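Mersacidin decarboxylase (Bacillus sp., PDB 1P3Y) catalyses the FAD-dependent oxidative decarboxylation of the C-terminal cysteine of the lantibiotic mersacidin to an aminoenethiol residue. Local coordinates at residues 8-13 / 81-86; 41-46 / 103-108; 97-102 / 139-144; 118-123 / 146-151. One frame throughout, in Å; residues are numbered along the deposited sequence.

Contact 1. Residues 8-13 / 81-86; sequences DKKLLI and WADIYC
Lys10-Ile13 and Ile84-Cys86 run parallel as neighbouring strands, their axes 4.9 Å apart at closest and 21° from exact alignment, with Leu11 paired to Ile84, Leu12 to Tyr85 and Ile13 to Cys86. The ladder is built by Ile84 N to Lys10 O, Leu12 N to Ile84 O and Cys86 N to Leu12 O. Lys10 O takes a second donor, Asp83 N at 2.8 Å, so two successive amides grip one carbonyl where the chain leaves helix 75-81. The Asp83 carboxylate holds the amide of Lys10 as well: OD2 accepts from Lys10 N at 2.6 Å on the anti side. The Lys9 side chain crosses that of Asp83 at about a right angle, CD 3.7 Å from Asp83 OD2. The ammonium groups of Lys9 and Lys10 do not touch this carboxylate, although their charge may still help to stabilise its negative form. The Lys10 chain, extended beyond CG, lies over one face of the Trp81 indole. Lys10 CB sits above the six-membered ring of Trp81, 3.8 Å from its centroid, and Lys10 CD comes within 3.6 Å of Trp81 NE1. Leu11 O is in the indole plane, at the CZ3 edge. Leu12 and Tyr85 lie side by side, Leu12 CD2 against Tyr85 CD1 at 3.6 Å, while Leu11 CD1 meets Ile84 CG2 at 3.8 Å on the reverse face. These are the central strands of a Rossmann-like parallel sheet: strand 37-42 flanks 10-15, strand 119-122 flanks 84-90, and helix 106-113 covers Leu12 and Tyr85, with Tyr85 OH hydrogen-bonded to Val107 O.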
# COMPACT_ATOMS: atom_id res chain seq x y z
N ASP A 8 45.82 -3.27 -10.54
CA ASP A 8 45.65 -4.06 -9.33
C ASP A 8 45.08 -3.25 -8.16
O ASP A 8 45.36 -3.54 -6.99
CB ASP A 8 46.99 -4.69 -8.94
CG ASP A 8 48.18 -3.80 -9.27
OD1 ASP A 8 48.35 -2.75 -8.60
OD2 ASP A 8 48.95 -4.15 -10.22
N LYS A 9 44.27 -2.25 -8.48
CA LYS A 9 43.65 -1.40 -7.48
C LYS A 9 42.11 -1.45 -7.57
O LYS A 9 41.53 -1.67 -8.64
CB LYS A 9 44.13 0.05 -7.64
CG LYS A 9 45.62 0.23 -7.46
CD LYS A 9 46.03 -0.08 -6.03
CE LYS A 9 47.54 -0.05 -5.84
NZ LYS A 9 47.84 -0.14 -4.38
N LYS A 10 41.46 -1.25 -6.42
CA LYS A 10 40.00 -1.26 -6.35
C LYS A 10 39.48 0.18 -6.47
O LYS A 10 39.85 1.06 -5.69
CB LYS A 10 39.55 -1.88 -5.02
CG LYS A 10 39.97 -3.34 -4.88
CD LYS A 10 39.64 -3.93 -3.52
CE LYS A 10 39.94 -5.42 -3.52
NZ LYS A 10 39.54 -6.10 -2.25
N LEU A 11 38.63 0.41 -7.46
CA LEU A 11 38.07 1.73 -7.70
C LEU A 11 36.58 1.85 -7.35
O LEU A 11 35.74 1.04 -7.77
CB LEU A 11 38.23 2.11 -9.17
CG LEU A 11 37.56 3.42 -9.57
CD1 LEU A 11 38.21 4.58 -8.81
CD2 LEU A 11 37.68 3.62 -11.09
N LEU A 12 36.28 2.87 -6.55
CA LEU A 12 34.91 3.15 -6.16
C LEU A 12 34.51 4.47 -6.80
O LEU A 12 35.18 5.49 -6.63
CB LEU A 12 34.78 3.27 -4.64
CG LEU A 12 33.38 3.63 -4.13
CD1 LEU A 12 32.39 2.57 -4.59
CD2 LEU A 12 33.37 3.77 -2.60
N ILE A 13 33.42 4.44 -7.55
CA ILE A 13 32.92 5.63 -8.19
C ILE A 13 31.59 6.07 -7.56
O ILE A 13 30.61 5.30 -7.54
CB ILE A 13 32.75 5.40 -9.68
CG1 ILE A 13 34.15 5.30 -10.30
CG2 ILE A 13 31.94 6.51 -10.32
CD1 ILE A 13 34.15 4.56 -11.62
N TRP A 81 37.25 -0.78 1.50
CA TRP A 81 37.32 -1.69 0.35
C TRP A 81 38.05 -1.07 -0.82
O TRP A 81 38.87 -1.73 -1.48
CB TRP A 81 35.91 -2.07 -0.13
CG TRP A 81 35.91 -2.84 -1.44
CD1 TRP A 81 36.08 -4.19 -1.58
CD2 TRP A 81 35.84 -2.30 -2.77
NE1 TRP A 81 36.13 -4.52 -2.91
CE2 TRP A 81 35.99 -3.39 -3.67
CE3 TRP A 81 35.67 -1.02 -3.29
CZ2 TRP A 81 35.99 -3.22 -5.07
CZ3 TRP A 81 35.67 -0.85 -4.69
CH2 TRP A 81 35.82 -1.95 -5.55
N ALA A 82 37.72 0.19 -1.09
CA ALA A 82 38.29 0.91 -2.21
C ALA A 82 39.68 1.46 -1.93
O ALA A 82 39.98 1.89 -0.81
CB ALA A 82 37.34 2.03 -2.63
N ASP A 83 40.53 1.43 -2.96
CA ASP A 83 41.89 1.96 -2.87
C ASP A 83 41.79 3.39 -3.37
O ASP A 83 42.49 4.29 -2.88
CB ASP A 83 42.85 1.18 -3.78
CG ASP A 83 43.04 -0.25 -3.36
OD1 ASP A 83 43.29 -0.48 -2.15
OD2 ASP A 83 42.93 -1.15 -4.23
N ILE A 84 40.92 3.60 -4.35
CA ILE A 84 40.71 4.92 -4.90
C ILE A 84 39.22 5.24 -4.92
O ILE A 84 38.40 4.42 -5.37
CB ILE A 84 41.27 5.01 -6.34
CG1 ILE A 84 42.79 4.77 -6.31
CG2 ILE A 84 40.94 6.38 -6.94
CD1 ILE A 84 43.37 4.48 -7.68
N TYR A 85 38.87 6.42 -4.42
CA TYR A 85 37.48 6.86 -4.39
C TYR A 85 37.36 8.12 -5.23
O TYR A 85 37.92 9.18 -4.92
CB TYR A 85 37.01 7.12 -2.96
CG TYR A 85 35.56 7.58 -2.83
CD1 TYR A 85 34.56 7.03 -3.62
CD2 TYR A 85 35.20 8.50 -1.83
CE1 TYR A 85 33.21 7.38 -3.42
CE2 TYR A 85 33.87 8.86 -1.62
CZ TYR A 85 32.87 8.30 -2.41
OH TYR A 85 31.56 8.66 -2.19
N CYS A 86 36.62 8.00 -6.31
CA CYS A 86 36.44 9.09 -7.22
C CYS A 86 34.95 9.38 -7.39
O CYS A 86 34.16 8.49 -7.70
CB CYS A 86 37.13 8.72 -8.55
SG CYS A 86 36.70 9.77 -9.91
O HOH W 1 44.37 -4.31 -4.49

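Contact 2. Residues 41-46 / 103-108; sequences VMTKTA and AMNLVA. With FAD (flavin-adenine dinucleotide), chain B.
The flat amide of Asn105 has the methyl CG2 of Thr43 above one face, 4.0 Å from ND2. At its edge, ND2 donates to FAD O2A at 2.9 Å, and OD1 accepts from Ala108 N. A second flat group, the FAD adenine, is covered on one face by the aliphatic chain of Lys44, whose CG is 3.5 Å from N3A. Thr43 divides its two branches. With chi1 at 64°, OG1 lies between the backbone N and the carbonyl carbon and donates to FAD O1P at 2.9 Å, while CG2 meets Val107 CG2 at 3.5 Å. Thr43 and Asn105 are both N-cap residues, of helices 44-49 and 106-113, although the capping bond from Ala46 N to Thr43 OG1 is weak. In this Rossmann-like fold the start of helix 44-49 faces the FAD pyrophosphate: Thr45 N donates to FAD O1A at 2.9 Å, and the helix dipole would probably help to offset the phosphate charge. Asn105 adds its side-chain amide from the start of the other helix. A water donates to Met42 O and accepts from Val107 N, tying the end of strand 37-42 to the first turn of helix 106-113. Val41 CG2 packs on Leu106 CD2 at 3.7 Å, and the Leu106 side chain also touches the active-site His75.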
# COMPACT_ATOMS: atom_id res chain seq x y z
N VAL A 41 28.74 3.72 -5.94
CA VAL A 41 27.91 4.14 -4.81
C VAL A 41 27.17 5.38 -5.37
O VAL A 41 27.80 6.31 -5.90
CB VAL A 41 28.77 4.49 -3.55
CG1 VAL A 41 29.76 5.64 -3.85
CG2 VAL A 41 27.84 4.86 -2.37
N MET A 42 25.84 5.38 -5.28
CA MET A 42 25.03 6.48 -5.82
C MET A 42 24.23 7.28 -4.80
O MET A 42 23.98 6.83 -3.69
CB MET A 42 24.04 5.92 -6.85
CG MET A 42 24.62 4.85 -7.80
SD MET A 42 23.40 4.27 -9.06
CE MET A 42 22.93 5.85 -9.88
N THR A 43 23.83 8.48 -5.18
CA THR A 43 22.98 9.31 -4.33
C THR A 43 21.57 9.07 -4.90
O THR A 43 21.39 8.60 -6.04
CB THR A 43 23.27 10.83 -4.47
OG1 THR A 43 22.96 11.26 -5.81
CG2 THR A 43 24.71 11.15 -4.18
N LYS A 44 20.57 9.42 -4.10
CA LYS A 44 19.17 9.28 -4.45
C LYS A 44 18.82 9.95 -5.80
O LYS A 44 18.15 9.35 -6.65
CB LYS A 44 18.32 9.87 -3.31
CG LYS A 44 16.82 9.64 -3.41
CD LYS A 44 16.11 10.73 -4.23
CE LYS A 44 14.58 10.56 -4.20
NZ LYS A 44 14.15 9.18 -4.65
N THR A 45 19.27 11.19 -5.99
CA THR A 45 18.98 11.90 -7.25
C THR A 45 19.57 11.18 -8.45
O THR A 45 18.93 11.09 -9.51
CB THR A 45 19.50 13.32 -7.21
OG1 THR A 45 19.07 13.93 -6.00
CG2 THR A 45 18.97 14.12 -8.40
N ALA A 46 20.80 10.68 -8.29
CA ALA A 46 21.44 9.94 -9.37
C ALA A 46 20.58 8.71 -9.75
O ALA A 46 20.35 8.45 -10.95
CB ALA A 46 22.83 9.50 -8.95
N ALA A 103 27.64 14.95 6.20
CA ALA A 103 27.45 13.74 5.43
C ALA A 103 26.04 13.19 5.63
O ALA A 103 25.79 12.37 6.53
CB ALA A 103 28.51 12.70 5.82
N MET A 104 25.13 13.67 4.78
CA MET A 104 23.73 13.27 4.82
C MET A 104 23.36 12.13 3.87
O MET A 104 22.21 11.72 3.82
CB MET A 104 22.82 14.48 4.55
CG MET A 104 22.51 15.32 5.80
SD MET A 104 21.74 14.33 7.17
CE MET A 104 20.00 14.43 6.76
N ASN A 105 24.33 11.63 3.11
CA ASN A 105 24.09 10.49 2.24
C ASN A 105 25.36 9.66 2.23
O ASN A 105 26.41 10.11 2.71
CB ASN A 105 23.67 10.89 0.80
CG ASN A 105 24.60 11.89 0.14
OD1 ASN A 105 25.84 11.82 0.26
ND2 ASN A 105 24.01 12.82 -0.59
N LEU A 106 25.25 8.45 1.69
CA LEU A 106 26.37 7.54 1.68
C LEU A 106 27.58 8.08 0.92
O LEU A 106 28.72 7.91 1.36
CB LEU A 106 25.89 6.17 1.16
CG LEU A 106 26.83 4.95 1.24
CD1 LEU A 106 27.25 4.66 2.66
CD2 LEU A 106 26.11 3.76 0.65
N VAL A 107 27.34 8.77 -0.20
CA VAL A 107 28.44 9.33 -1.00
C VAL A 107 29.34 10.26 -0.18
O VAL A 107 30.56 10.13 -0.17
CB VAL A 107 27.89 10.08 -2.25
CG1 VAL A 107 29.01 10.89 -2.92
CG2 VAL A 107 27.30 9.05 -3.25
N ALA A 108 28.72 11.19 0.54
CA ALA A 108 29.45 12.12 1.38
C ALA A 108 30.07 11.44 2.60
O ALA A 108 31.14 11.83 3.07
CB ALA A 108 28.51 13.26 1.82
PA FAD B . 20.95 13.78 -2.92
O1A FAD B . 20.42 13.03 -4.14
O2A FAD B . 21.34 12.98 -1.70
O5B FAD B . 19.87 14.92 -2.41
C5B FAD B . 18.76 15.41 -3.22
C4B FAD B . 17.46 14.71 -2.89
O4B FAD B . 17.72 13.46 -2.25
C3B FAD B . 16.54 15.47 -1.91
O3B FAD B . 15.35 15.73 -2.65
C2B FAD B . 16.40 14.53 -0.76
O2B FAD B . 15.22 14.52 0.00
C1B FAD B . 16.68 13.16 -1.37
N9A FAD B . 17.19 12.05 -0.51
C8A FAD B . 18.48 11.84 0.14
N7A FAD B . 18.58 10.73 0.84
C5A FAD B . 17.30 10.11 0.68
C6A FAD B . 16.71 8.88 1.19
N6A FAD B . 17.38 8.02 1.96
N1A FAD B . 15.35 8.59 0.84
C2A FAD B . 14.62 9.43 0.06
N3A FAD B . 15.11 10.65 -0.49
C4A FAD B . 16.50 10.87 -0.08
N1 FAD B . 23.21 19.83 -9.15
C2 FAD B . 24.55 20.04 -9.46
O2 FAD B . 25.32 20.58 -8.62
N3 FAD B . 25.03 19.65 -10.72
C4 FAD B . 24.23 19.03 -11.76
O4 FAD B . 24.78 18.72 -12.89
C4X FAD B . 22.90 18.82 -11.41
N5 FAD B . 22.08 18.18 -12.40
C5X FAD B . 20.71 17.93 -12.06
C6 FAD B . 19.85 17.29 -13.01
C7 FAD B . 18.45 16.99 -12.73
C7M FAD B . 17.61 16.29 -13.84
C8 FAD B . 17.91 17.37 -11.41
C8M FAD B . 16.48 17.11 -10.98
C9 FAD B . 18.71 18.00 -10.45
C9A FAD B . 20.11 18.30 -10.72
N10 FAD B . 21.08 18.97 -9.78
C10 FAD B . 22.42 19.22 -10.11
C1' FAD B . 20.57 19.35 -8.50
C2' FAD B . 20.88 18.47 -7.34
O2' FAD B . 20.30 17.12 -7.63
C3' FAD B . 20.27 18.97 -6.09
O3' FAD B . 21.01 20.07 -5.52
C4' FAD B . 20.12 17.90 -4.97
O4' FAD B . 19.44 18.54 -3.84
C5' FAD B . 21.42 17.33 -4.46
O5' FAD B . 21.83 16.21 -5.26
P FAD B . 22.87 15.14 -4.73
O1P FAD B . 23.03 14.17 -5.82
O2P FAD B . 24.11 15.86 -4.28
O3P FAD B . 22.22 14.59 -3.35
O HOH W 2 24.44 8.35 -1.59

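Contact 3. Residues 97-102 / 139-144; sequences QTANGV and EQLRKD
Ala99, in the last turn of helix 92-99, packs against Leu141 of helix 132-144, joining two helices on the same side of the parallel sheet. The first helix is ended by a Schellman motif: Val102 N returns to Gln97 O at 2.8 Å and Gly101 N, more weakly, to Thr98 O, with Gly101 as the C-prime residue at positive phi. Against this turn Leu141 presents its branched end. Its chi1 (-77°) sets CG anti to the carbonyl carbon, and Leu141 CG lies 3.9 Å from Ala99 CB. Leu141 CD2 reaches on to Thr98 OG1, 3.6 Å away; that hydroxyl is hydrogen-bonded to Ile94 O, one turn back in its own helix, so the leucine methyl covers a polar atom already satisfied. Gln140 takes a smaller share, its aliphatic CG resting 3.8 Å from Ala99 O. The Asp144 carboxylate forms a salt bridge with Arg136 of a neighbouring subunit, which places this helix pair at an interface of the dodecamer. A water bridges the helices, donating to Asp144 OD2 at 2.7 Å and only weakly to Thr98 O.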
# COMPACT_ATOMS: atom_id res chain seq x y z
N GLN A 97 28.87 19.62 0.98
CA GLN A 97 28.79 18.75 2.14
C GLN A 97 30.16 18.28 2.56
O GLN A 97 30.52 18.36 3.75
CB GLN A 97 27.87 17.54 1.86
CG GLN A 97 26.39 17.80 2.14
CD GLN A 97 25.50 16.56 1.98
OE1 GLN A 97 25.64 15.58 2.71
NE2 GLN A 97 24.59 16.61 1.02
N THR A 98 30.94 17.81 1.59
CA THR A 98 32.26 17.28 1.91
C THR A 98 33.21 18.36 2.39
O THR A 98 33.98 18.15 3.34
CB THR A 98 32.85 16.52 0.70
OG1 THR A 98 32.72 17.33 -0.48
CG2 THR A 98 32.12 15.19 0.49
N ALA A 99 33.14 19.53 1.76
CA ALA A 99 34.00 20.63 2.15
C ALA A 99 33.78 21.01 3.61
O ALA A 99 34.71 21.44 4.29
CB ALA A 99 33.74 21.84 1.27
N ASN A 100 32.56 20.82 4.10
CA ASN A 100 32.24 21.20 5.47
C ASN A 100 32.04 20.11 6.50
O ASN A 100 31.61 20.39 7.63
CB ASN A 100 31.04 22.14 5.45
CG ASN A 100 31.35 23.42 4.72
OD1 ASN A 100 32.22 24.19 5.15
ND2 ASN A 100 30.67 23.66 3.59
N GLY A 101 32.36 18.88 6.13
CA GLY A 101 32.25 17.77 7.06
C GLY A 101 30.84 17.32 7.35
O GLY A 101 30.55 16.77 8.40
N VAL A 102 29.94 17.59 6.41
CA VAL A 102 28.56 17.17 6.55
C VAL A 102 28.39 15.91 5.70
O VAL A 102 28.96 15.80 4.62
CB VAL A 102 27.64 18.28 6.05
CG1 VAL A 102 26.23 17.74 5.81
CG2 VAL A 102 27.63 19.41 7.09
N GLU A 139 38.10 25.23 -3.10
CA GLU A 139 39.36 25.60 -2.50
C GLU A 139 39.55 24.86 -1.19
O GLU A 139 40.57 24.18 -0.99
CB GLU A 139 39.41 27.12 -2.30
CG GLU A 139 40.75 27.68 -1.78
CD GLU A 139 41.97 27.07 -2.48
OE1 GLU A 139 41.91 26.86 -3.72
OE2 GLU A 139 42.99 26.80 -1.77
N GLN A 140 38.55 24.95 -0.31
CA GLN A 140 38.59 24.30 1.00
C GLN A 140 38.91 22.81 0.90
O GLN A 140 39.64 22.27 1.73
CB GLN A 140 37.27 24.51 1.74
CG GLN A 140 37.27 24.01 3.17
CD GLN A 140 38.21 24.80 4.06
OE1 GLN A 140 37.92 25.92 4.47
NE2 GLN A 140 39.36 24.21 4.37
N LEU A 141 38.31 22.15 -0.08
CA LEU A 141 38.55 20.73 -0.31
C LEU A 141 40.02 20.49 -0.66
O LEU A 141 40.64 19.53 -0.17
CB LEU A 141 37.65 20.22 -1.45
CG LEU A 141 36.18 19.98 -1.09
CD1 LEU A 141 35.36 19.84 -2.37
CD2 LEU A 141 36.06 18.72 -0.22
N ARG A 142 40.56 21.35 -1.52
CA ARG A 142 41.97 21.25 -1.92
C ARG A 142 42.84 21.47 -0.68
O ARG A 142 43.70 20.64 -0.37
CB ARG A 142 42.29 22.29 -2.98
CG ARG A 142 42.03 21.79 -4.39
CD ARG A 142 41.75 22.92 -5.35
NE ARG A 142 41.47 22.41 -6.69
CZ ARG A 142 40.94 23.16 -7.66
NH1 ARG A 142 40.65 24.44 -7.42
NH2 ARG A 142 40.67 22.61 -8.85
N LYS A 143 42.59 22.56 0.04
CA LYS A 143 43.35 22.84 1.25
C LYS A 143 43.30 21.60 2.16
O LYS A 143 44.28 21.28 2.84
CB LYS A 143 42.77 24.05 2.00
CG LYS A 143 43.63 24.46 3.19
CD LYS A 143 42.89 25.29 4.24
CE LYS A 143 42.11 24.40 5.25
NZ LYS A 143 41.38 25.21 6.30
N ASP A 144 42.15 20.91 2.18
CA ASP A 144 41.99 19.72 3.01
C ASP A 144 42.71 18.50 2.45
O ASP A 144 42.87 17.51 3.15
CB ASP A 144 40.51 19.38 3.18
CG ASP A 144 39.79 20.32 4.12
OD1 ASP A 144 40.47 21.12 4.80
OD2 ASP A 144 38.54 20.24 4.19
O HOH W 3 37.26 17.95 3.68

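Contact 4. Residues 118-123 / 146-151; sequences TIFFPN and HIVIEP. With FAD (flavin-adenine dinucleotide), chain B.
Phe120 turns the edge of its ring toward the imidazole face of His146 in an offset edge-to-face pair, the planes at 78° and the centroids 5.7 Å apart. With Phe120 CG anti to the carbonyl carbon (chi1 -63°), the CB-CG bond heads toward His146. Phe120 CE1 comes nearest the imidazole, 3.8 Å from His146 CG, and Ile147 O lies in the plane of the phenyl ring at its CD1 edge. The methyl CG2 of Thr118 lies over the rim of one face of the same ring, and Thr118 N stands at the edge of the imidazole, beside CD2. On the other side of the sheet Ile149 lies alongside Phe121, pointing the same way, and sets CG1 over the ring 3.8 Å from its centroid, a CH-pi contact; Ile149 CG1 also meets Ile119 CD1 at 3.6 Å. Pro122 crosses Val148 at about a right angle, CG to Val148 CG1. Parallel pairing fixes these positions, with Phe120 N bonded to Ile147 O at 2.7 Å and Ile149 N to Phe120 O at 2.8 Å. Just beyond Pro122, Asn123 O accepts from FAD N3 at 2.8 Å, so the residue following the strand holds the flavin at N3. Strand 147-148 is the outermost of the sheet within the chain, and strand 84-90 lies beyond 119-122; helix 92-99 packs on Phe120 and Pro122, and helix 173-183 covers Ile119, Phe121 and Ile149 on the opposite face.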
# COMPACT_ATOMS: atom_id res chain seq x y z
N THR A 118 39.92 12.01 -1.58
CA THR A 118 39.00 11.71 -2.67
C THR A 118 39.19 12.65 -3.86
O THR A 118 39.40 13.86 -3.68
CB THR A 118 37.51 11.84 -2.19
OG1 THR A 118 37.26 10.89 -1.15
CG2 THR A 118 36.53 11.61 -3.35
N ILE A 119 39.09 12.12 -5.07
CA ILE A 119 39.21 12.98 -6.24
C ILE A 119 37.79 13.27 -6.75
O ILE A 119 37.02 12.34 -6.98
CB ILE A 119 40.06 12.31 -7.37
CG1 ILE A 119 39.82 13.05 -8.69
CG2 ILE A 119 39.69 10.86 -7.52
CD1 ILE A 119 40.63 12.52 -9.84
N PHE A 120 37.48 14.56 -6.90
CA PHE A 120 36.17 15.01 -7.36
C PHE A 120 36.15 15.50 -8.80
O PHE A 120 37.07 16.17 -9.25
CB PHE A 120 35.67 16.18 -6.51
CG PHE A 120 35.45 15.84 -5.09
CD1 PHE A 120 36.53 15.71 -4.21
CD2 PHE A 120 34.14 15.66 -4.60
CE1 PHE A 120 36.32 15.41 -2.86
CE2 PHE A 120 33.91 15.36 -3.26
CZ PHE A 120 35.00 15.23 -2.39
N PHE A 121 35.07 15.19 -9.52
CA PHE A 121 34.90 15.66 -10.89
C PHE A 121 33.61 16.46 -10.94
O PHE A 121 32.59 15.98 -11.42
CB PHE A 121 34.80 14.49 -11.87
CG PHE A 121 36.11 13.81 -12.15
CD1 PHE A 121 36.66 12.90 -11.24
CD2 PHE A 121 36.79 14.06 -13.35
CE1 PHE A 121 37.85 12.24 -11.52
CE2 PHE A 121 37.98 13.41 -13.65
CZ PHE A 121 38.52 12.49 -12.73
N PRO A 122 33.63 17.71 -10.46
CA PRO A 122 32.44 18.57 -10.46
C PRO A 122 31.79 18.73 -11.82
O PRO A 122 32.44 18.67 -12.86
CB PRO A 122 32.97 19.90 -9.92
CG PRO A 122 34.05 19.48 -9.00
CD PRO A 122 34.76 18.39 -9.78
N ASN A 123 30.48 18.98 -11.79
CA ASN A 123 29.68 19.16 -12.98
C ASN A 123 28.39 19.85 -12.53
O ASN A 123 27.68 19.35 -11.67
CB ASN A 123 29.38 17.80 -13.63
CG ASN A 123 28.46 17.91 -14.80
OD1 ASN A 123 27.24 17.98 -14.64
ND2 ASN A 123 29.02 17.94 -16.01
N HIS A 146 41.92 17.06 -0.78
CA HIS A 146 41.21 16.39 -1.86
C HIS A 146 41.57 17.02 -3.20
O HIS A 146 41.98 18.18 -3.25
CB HIS A 146 39.69 16.47 -1.63
CG HIS A 146 39.24 15.77 -0.38
ND1 HIS A 146 38.67 16.45 0.68
CD2 HIS A 146 39.35 14.48 0.01
CE1 HIS A 146 38.45 15.60 1.68
NE2 HIS A 146 38.86 14.40 1.29
N ILE A 147 41.41 16.25 -4.27
CA ILE A 147 41.69 16.70 -5.62
C ILE A 147 40.37 17.05 -6.30
O ILE A 147 39.37 16.32 -6.13
CB ILE A 147 42.38 15.59 -6.44
CG1 ILE A 147 43.73 15.27 -5.81
CG2 ILE A 147 42.51 16.01 -7.93
CD1 ILE A 147 44.37 14.06 -6.42
N VAL A 148 40.36 18.13 -7.08
CA VAL A 148 39.15 18.57 -7.77
C VAL A 148 39.37 18.84 -9.26
O VAL A 148 39.76 19.94 -9.66
CB VAL A 148 38.57 19.82 -7.09
CG1 VAL A 148 37.32 20.27 -7.79
CG2 VAL A 148 38.29 19.52 -5.64
N ILE A 149 39.14 17.83 -10.09
CA ILE A 149 39.31 17.98 -11.53
C ILE A 149 38.25 18.96 -12.03
O ILE A 149 37.05 18.71 -11.94
CB ILE A 149 39.14 16.63 -12.24
CG1 ILE A 149 40.14 15.61 -11.66
CG2 ILE A 149 39.28 16.79 -13.73
CD1 ILE A 149 41.55 16.15 -11.42
N GLU A 150 38.71 20.08 -12.56
CA GLU A 150 37.79 21.10 -13.05
C GLU A 150 37.07 20.63 -14.30
O GLU A 150 37.55 19.78 -15.03
CB GLU A 150 38.57 22.40 -13.34
CG GLU A 150 39.42 22.90 -12.15
CD GLU A 150 39.06 24.31 -11.70
OE1 GLU A 150 39.34 24.65 -10.51
OE2 GLU A 150 38.50 25.08 -12.53
N PRO A 151 35.87 21.16 -14.54
CA PRO A 151 35.15 20.75 -15.75
C PRO A 151 35.65 21.63 -16.92
O PRO A 151 36.25 22.69 -16.71
CB PRO A 151 33.69 21.02 -15.38
CG PRO A 151 33.79 22.20 -14.44
CD PRO A 151 34.98 21.81 -13.58
PA FAD B . 20.95 13.78 -2.92
O1A FAD B . 20.42 13.03 -4.14
O2A FAD B . 21.34 12.98 -1.70
O5B FAD B . 19.87 14.92 -2.41
C5B FAD B . 18.76 15.41 -3.22
C4B FAD B . 17.46 14.71 -2.89
O4B FAD B . 17.72 13.46 -2.25
C3B FAD B . 16.54 15.47 -1.91
O3B FAD B . 15.35 15.73 -2.65
C2B FAD B . 16.40 14.53 -0.76
O2B FAD B . 15.22 14.52 0.00
C1B FAD B . 16.68 13.16 -1.37
N9A FAD B . 17.19 12.05 -0.51
C8A FAD B . 18.48 11.84 0.14
N7A FAD B . 18.58 10.73 0.84
C5A FAD B . 17.30 10.11 0.68
C6A FAD B . 16.71 8.88 1.19
N6A FAD B . 17.38 8.02 1.96
N1A FAD B . 15.35 8.59 0.84
C2A FAD B . 14.62 9.43 0.06
N3A FAD B . 15.11 10.65 -0.49
C4A FAD B . 16.50 10.87 -0.08
N1 FAD B . 23.21 19.83 -9.15
C2 FAD B . 24.55 20.04 -9.46
O2 FAD B . 25.32 20.58 -8.62
N3 FAD B . 25.03 19.65 -10.72
C4 FAD B . 24.23 19.03 -11.76
O4 FAD B . 24.78 18.72 -12.89
C4X FAD B . 22.90 18.82 -11.41
N5 FAD B . 22.08 18.18 -12.40
C5X FAD B . 20.71 17.93 -12.06
C6 FAD B . 19.85 17.29 -13.01
C7 FAD B . 18.45 16.99 -12.73
C7M FAD B . 17.61 16.29 -13.84
C8 FAD B . 17.91 17.37 -11.41
C8M FAD B . 16.48 17.11 -10.98
C9 FAD B . 18.71 18.00 -10.45
C9A FAD B . 20.11 18.30 -10.72
N10 FAD B . 21.08 18.97 -9.78
C10 FAD B . 22.42 19.22 -10.11
C1' FAD B . 20.57 19.35 -8.50
C2' FAD B . 20.88 18.47 -7.34
O2' FAD B . 20.30 17.12 -7.63
C3' FAD B . 20.27 18.97 -6.09
O3' FAD B . 21.01 20.07 -5.52
C4' FAD B . 20.12 17.90 -4.97
O4' FAD B . 19.44 18.54 -3.84
C5' FAD B . 21.42 17.33 -4.46
O5' FAD B . 21.83 16.21 -5.26
P FAD B . 22.87 15.14 -4.73
O1P FAD B . 23.03 14.17 -5.82
O2P FAD B . 24.11 15.86 -4.28
O3P FAD B . 22.22 14.59 -3.35

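In the fold
Contacts 1, 2 and 4 reach one parallel sheet. Contact 1 pairs its two middle strands: Ile13 O meets Val41 N of contact 2 at 2.9 Å, and Tyr85 O meets Ile119 N of contact 4 at 3.2 Å. Contact 3 lies on the helices beside it and joins contact 4 through Leu141 O to His146 N (2.8 Å) and Arg142 NH2 to Val148 O (2.9 Å); Gln97 OE1 to Met104 N links it with contact 2. Contacts 2 and 4, with centres 16 Å apart, bind the same FAD, contact 2 at the pyrophosphate and adenine, contact 4 at the flavin N3. The Leu106 side chain is about 4 Å from that of active-site His75, and Tyr85 about 8 Å.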